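Local coordinates for fumarylacetoacetate hydrolase (Burkholderia xenovorans, PDB 5TI1), which probably hydrolyses fumarylacetoacetate to fumarate and acetoacetate, the last step of phenylalanine and tyrosine breakdown, with a bound magnesium ion, at residues L293-Q303 against H316-I324. Sequence-based numbering, arbitrary orientation.
Sequences LDALEPFRVAQ and HDGEHAFDI
Phe-322 and Arg-300 face each other as a non-hydrogen-bonded antiparallel pair where the short strand 300-301, at an end of a mixed sheet in the C-terminal FAA hydrolase region and away from the metal site, pairs with the start of strand 321-331. The phenyl ring of Phe-322 packs against the turn 293-296: Leu-293 CD1 meets CZ at 3.9 Å, Leu-296 CB lies near CD2, and Leu-296 O sits at the ring edge. Arg-300 runs alongside; Phe-322 CZ lies 3.6 Å above the guanidinium plane, offset toward its rim, the planes inclined at 61°. Its chi1 of 174° sends the chain along the ring, and the bend at chi3 turns the guanidinium toward Glu-297 and Glu-319. In its plane, NH1 donates to Glu-319 O (2.9 Å), while NE and NH2 grip Glu-297 side-on, one to each carboxylate oxygen. Glu-249 also pairs with NH2 and hydrogen-bonds His-320 ND1.

Beyond the strand pair, Gln-303 OE1 takes the N-H of His-320 (2.7 Å) from above its carbonyl plane, and NE2 donates to Gly-318 O (3.1 Å), fixing the amide's rotation. Between them, Val-301 and Ala-321 exchange backbone bonds, small Ala-321 CB packing against Gln-303 CB. Arginine thus combines an aliphatic stem and a face poor at hydrogen bonding with N-H donors round the rim; two glutamates probably offset its charge, Glu-249 being shared with His-320.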
# COMPACT_ATOMS: atom_id res chain seq x y z
N LEU B 293 -16.12 13.77 -9.37
CA LEU B 293 -16.34 13.28 -10.72
C LEU B 293 -17.59 13.91 -11.33
O LEU B 293 -17.62 14.21 -12.53
CB LEU B 293 -16.44 11.75 -10.70
CG LEU B 293 -16.43 11.17 -12.11
CD1 LEU B 293 -15.06 11.35 -12.76
CD2 LEU B 293 -16.85 9.71 -12.10
N ASP B 294 -18.62 14.16 -10.51
CA ASP B 294 -19.81 14.85 -11.00
C ASP B 294 -19.47 16.26 -11.49
O ASP B 294 -19.97 16.69 -12.54
CB ASP B 294 -20.87 14.90 -9.89
CG ASP B 294 -21.68 13.62 -9.81
OD1 ASP B 294 -21.86 12.99 -10.87
OD2 ASP B 294 -22.12 13.23 -8.71
N ALA B 295 -18.62 16.99 -10.76
CA ALA B 295 -18.26 18.33 -11.21
C ALA B 295 -17.52 18.29 -12.54
O ALA B 295 -17.58 19.26 -13.31
CB ALA B 295 -17.41 19.04 -10.15
N LEU B 296 -16.84 17.19 -12.84
CA LEU B 296 -16.09 17.05 -14.09
C LEU B 296 -16.94 16.59 -15.26
O LEU B 296 -16.46 16.60 -16.40
CB LEU B 296 -14.94 16.08 -13.90
CG LEU B 296 -13.88 16.57 -12.91
CD1 LEU B 296 -13.08 15.40 -12.43
CD2 LEU B 296 -12.98 17.58 -13.59
N GLU B 297 -18.18 16.16 -15.01
CA GLU B 297 -19.03 15.65 -16.08
C GLU B 297 -19.13 16.60 -17.28
O GLU B 297 -19.00 16.11 -18.41
CB GLU B 297 -20.42 15.32 -15.53
CG GLU B 297 -21.36 14.71 -16.56
CD GLU B 297 -20.81 13.42 -17.15
OE1 GLU B 297 -20.13 12.67 -16.43
OE2 GLU B 297 -21.06 13.16 -18.34
N PRO B 298 -19.29 17.92 -17.12
CA PRO B 298 -19.34 18.80 -18.30
C PRO B 298 -18.08 18.79 -19.14
O PRO B 298 -18.08 19.38 -20.23
CB PRO B 298 -19.58 20.20 -17.70
CG PRO B 298 -20.18 19.94 -16.36
CD PRO B 298 -19.54 18.68 -15.87
N PHE B 299 -17.00 18.15 -18.69
CA PHE B 299 -15.74 18.17 -19.43
C PHE B 299 -15.35 16.79 -19.94
O PHE B 299 -14.23 16.62 -20.42
CB PHE B 299 -14.65 18.81 -18.54
CG PHE B 299 -15.08 20.11 -17.95
CD1 PHE B 299 -15.00 21.28 -18.70
CD2 PHE B 299 -15.64 20.17 -16.69
CE1 PHE B 299 -15.43 22.49 -18.19
CE2 PHE B 299 -16.08 21.38 -16.16
CZ PHE B 299 -15.97 22.55 -16.92
N ARG B 300 -16.27 15.83 -19.88
CA ARG B 300 -16.05 14.52 -20.47
C ARG B 300 -15.92 14.62 -21.99
O ARG B 300 -16.68 15.35 -22.64
CB ARG B 300 -17.20 13.58 -20.09
CG ARG B 300 -17.17 12.22 -20.76
CD ARG B 300 -18.48 11.47 -20.49
NE ARG B 300 -18.76 11.34 -19.06
CZ ARG B 300 -18.28 10.37 -18.28
NH1 ARG B 300 -17.47 9.45 -18.78
NH2 ARG B 300 -18.60 10.34 -17.00
N VAL B 301 -14.94 13.92 -22.55
CA VAL B 301 -14.62 13.98 -23.98
C VAL B 301 -14.19 12.60 -24.44
O VAL B 301 -13.96 11.68 -23.65
CB VAL B 301 -13.52 15.01 -24.30
CG1 VAL B 301 -14.01 16.43 -24.08
CG2 VAL B 301 -12.27 14.72 -23.49
N ALA B 302 -14.07 12.47 -25.76
CA ALA B 302 -13.70 11.20 -26.37
C ALA B 302 -12.23 10.88 -26.12
O ALA B 302 -11.34 11.69 -26.42
CB ALA B 302 -13.99 11.23 -27.87
N GLN B 303 -11.98 9.69 -25.59
CA GLN B 303 -10.63 9.20 -25.34
C GLN B 303 -9.94 8.83 -26.66
O GLN B 303 -10.59 8.66 -27.68
CB GLN B 303 -10.69 7.98 -24.40
CG GLN B 303 -11.44 6.75 -24.96
CD GLN B 303 -12.96 6.82 -24.79
OE1 GLN B 303 -13.50 7.83 -24.35
NE2 GLN B 303 -13.64 5.73 -25.12
N HIS B 316 -15.15 -0.33 -23.43
CA HIS B 316 -16.31 0.45 -23.00
C HIS B 316 -16.76 1.37 -24.13
O HIS B 316 -15.93 1.99 -24.81
CB HIS B 316 -16.05 1.26 -21.72
CG HIS B 316 -14.83 2.14 -21.76
ND1 HIS B 316 -14.25 2.57 -22.93
CD2 HIS B 316 -14.10 2.68 -20.76
CE1 HIS B 316 -13.20 3.33 -22.65
NE2 HIS B 316 -13.09 3.42 -21.34
N ASP B 317 -18.07 1.43 -24.34
CA ASP B 317 -18.69 2.36 -25.26
C ASP B 317 -18.74 3.76 -24.66
O ASP B 317 -18.61 3.96 -23.44
CB ASP B 317 -20.12 1.91 -25.60
CG ASP B 317 -20.16 0.54 -26.23
OD1 ASP B 317 -19.33 0.28 -27.12
OD2 ASP B 317 -21.02 -0.27 -25.82
N GLY B 318 -18.95 4.74 -25.53
CA GLY B 318 -19.10 6.11 -25.10
C GLY B 318 -17.77 6.78 -24.80
O GLY B 318 -16.68 6.26 -25.10
N GLU B 319 -17.87 7.96 -24.20
CA GLU B 319 -16.72 8.81 -23.93
C GLU B 319 -16.29 8.68 -22.48
O GLU B 319 -17.12 8.77 -21.56
CB GLU B 319 -17.05 10.27 -24.26
CG GLU B 319 -17.38 10.51 -25.72
CD GLU B 319 -17.82 11.94 -25.98
OE1 GLU B 319 -17.98 12.70 -25.00
OE2 GLU B 319 -18.02 12.29 -27.16
N HIS B 320 -14.99 8.49 -22.26
CA HIS B 320 -14.51 8.29 -20.91
C HIS B 320 -13.24 9.07 -20.60
O HIS B 320 -12.58 8.77 -19.59
CB HIS B 320 -14.30 6.80 -20.66
CG HIS B 320 -15.59 6.03 -20.65
ND1 HIS B 320 -16.35 5.89 -19.51
CD2 HIS B 320 -16.26 5.39 -21.64
CE1 HIS B 320 -17.43 5.17 -19.80
NE2 HIS B 320 -17.39 4.87 -21.08
N ALA B 321 -12.87 10.04 -21.43
CA ALA B 321 -11.76 10.94 -21.18
C ALA B 321 -12.29 12.26 -20.62
O ALA B 321 -13.48 12.55 -20.69
CB ALA B 321 -10.94 11.20 -22.45
N PHE B 322 -11.38 13.05 -20.06
CA PHE B 322 -11.75 14.31 -19.44
C PHE B 322 -10.76 15.39 -19.87
O PHE B 322 -9.55 15.17 -19.90
CB PHE B 322 -11.81 14.18 -17.92
CG PHE B 322 -12.98 13.35 -17.45
CD1 PHE B 322 -12.88 11.97 -17.37
CD2 PHE B 322 -14.19 13.94 -17.13
CE1 PHE B 322 -13.97 11.20 -16.96
CE2 PHE B 322 -15.28 13.18 -16.72
CZ PHE B 322 -15.17 11.81 -16.65
N ASP B 323 -11.32 16.54 -20.21
CA ASP B 323 -10.58 17.68 -20.76
C ASP B 323 -10.07 18.52 -19.59
O ASP B 323 -10.74 19.44 -19.12
CB ASP B 323 -11.48 18.47 -21.70
CG ASP B 323 -10.78 19.62 -22.38
OD1 ASP B 323 -9.58 19.86 -22.13
OD2 ASP B 323 -11.46 20.29 -23.18
N ILE B 324 -8.89 18.17 -19.09
CA ILE B 324 -8.28 18.81 -17.92
C ILE B 324 -6.96 19.42 -18.39
O ILE B 324 -6.01 18.68 -18.71
CB ILE B 324 -8.03 17.85 -16.76
CG1 ILE B 324 -9.26 16.99 -16.45
CG2 ILE B 324 -7.65 18.63 -15.52
CD1 ILE B 324 -9.06 16.07 -15.24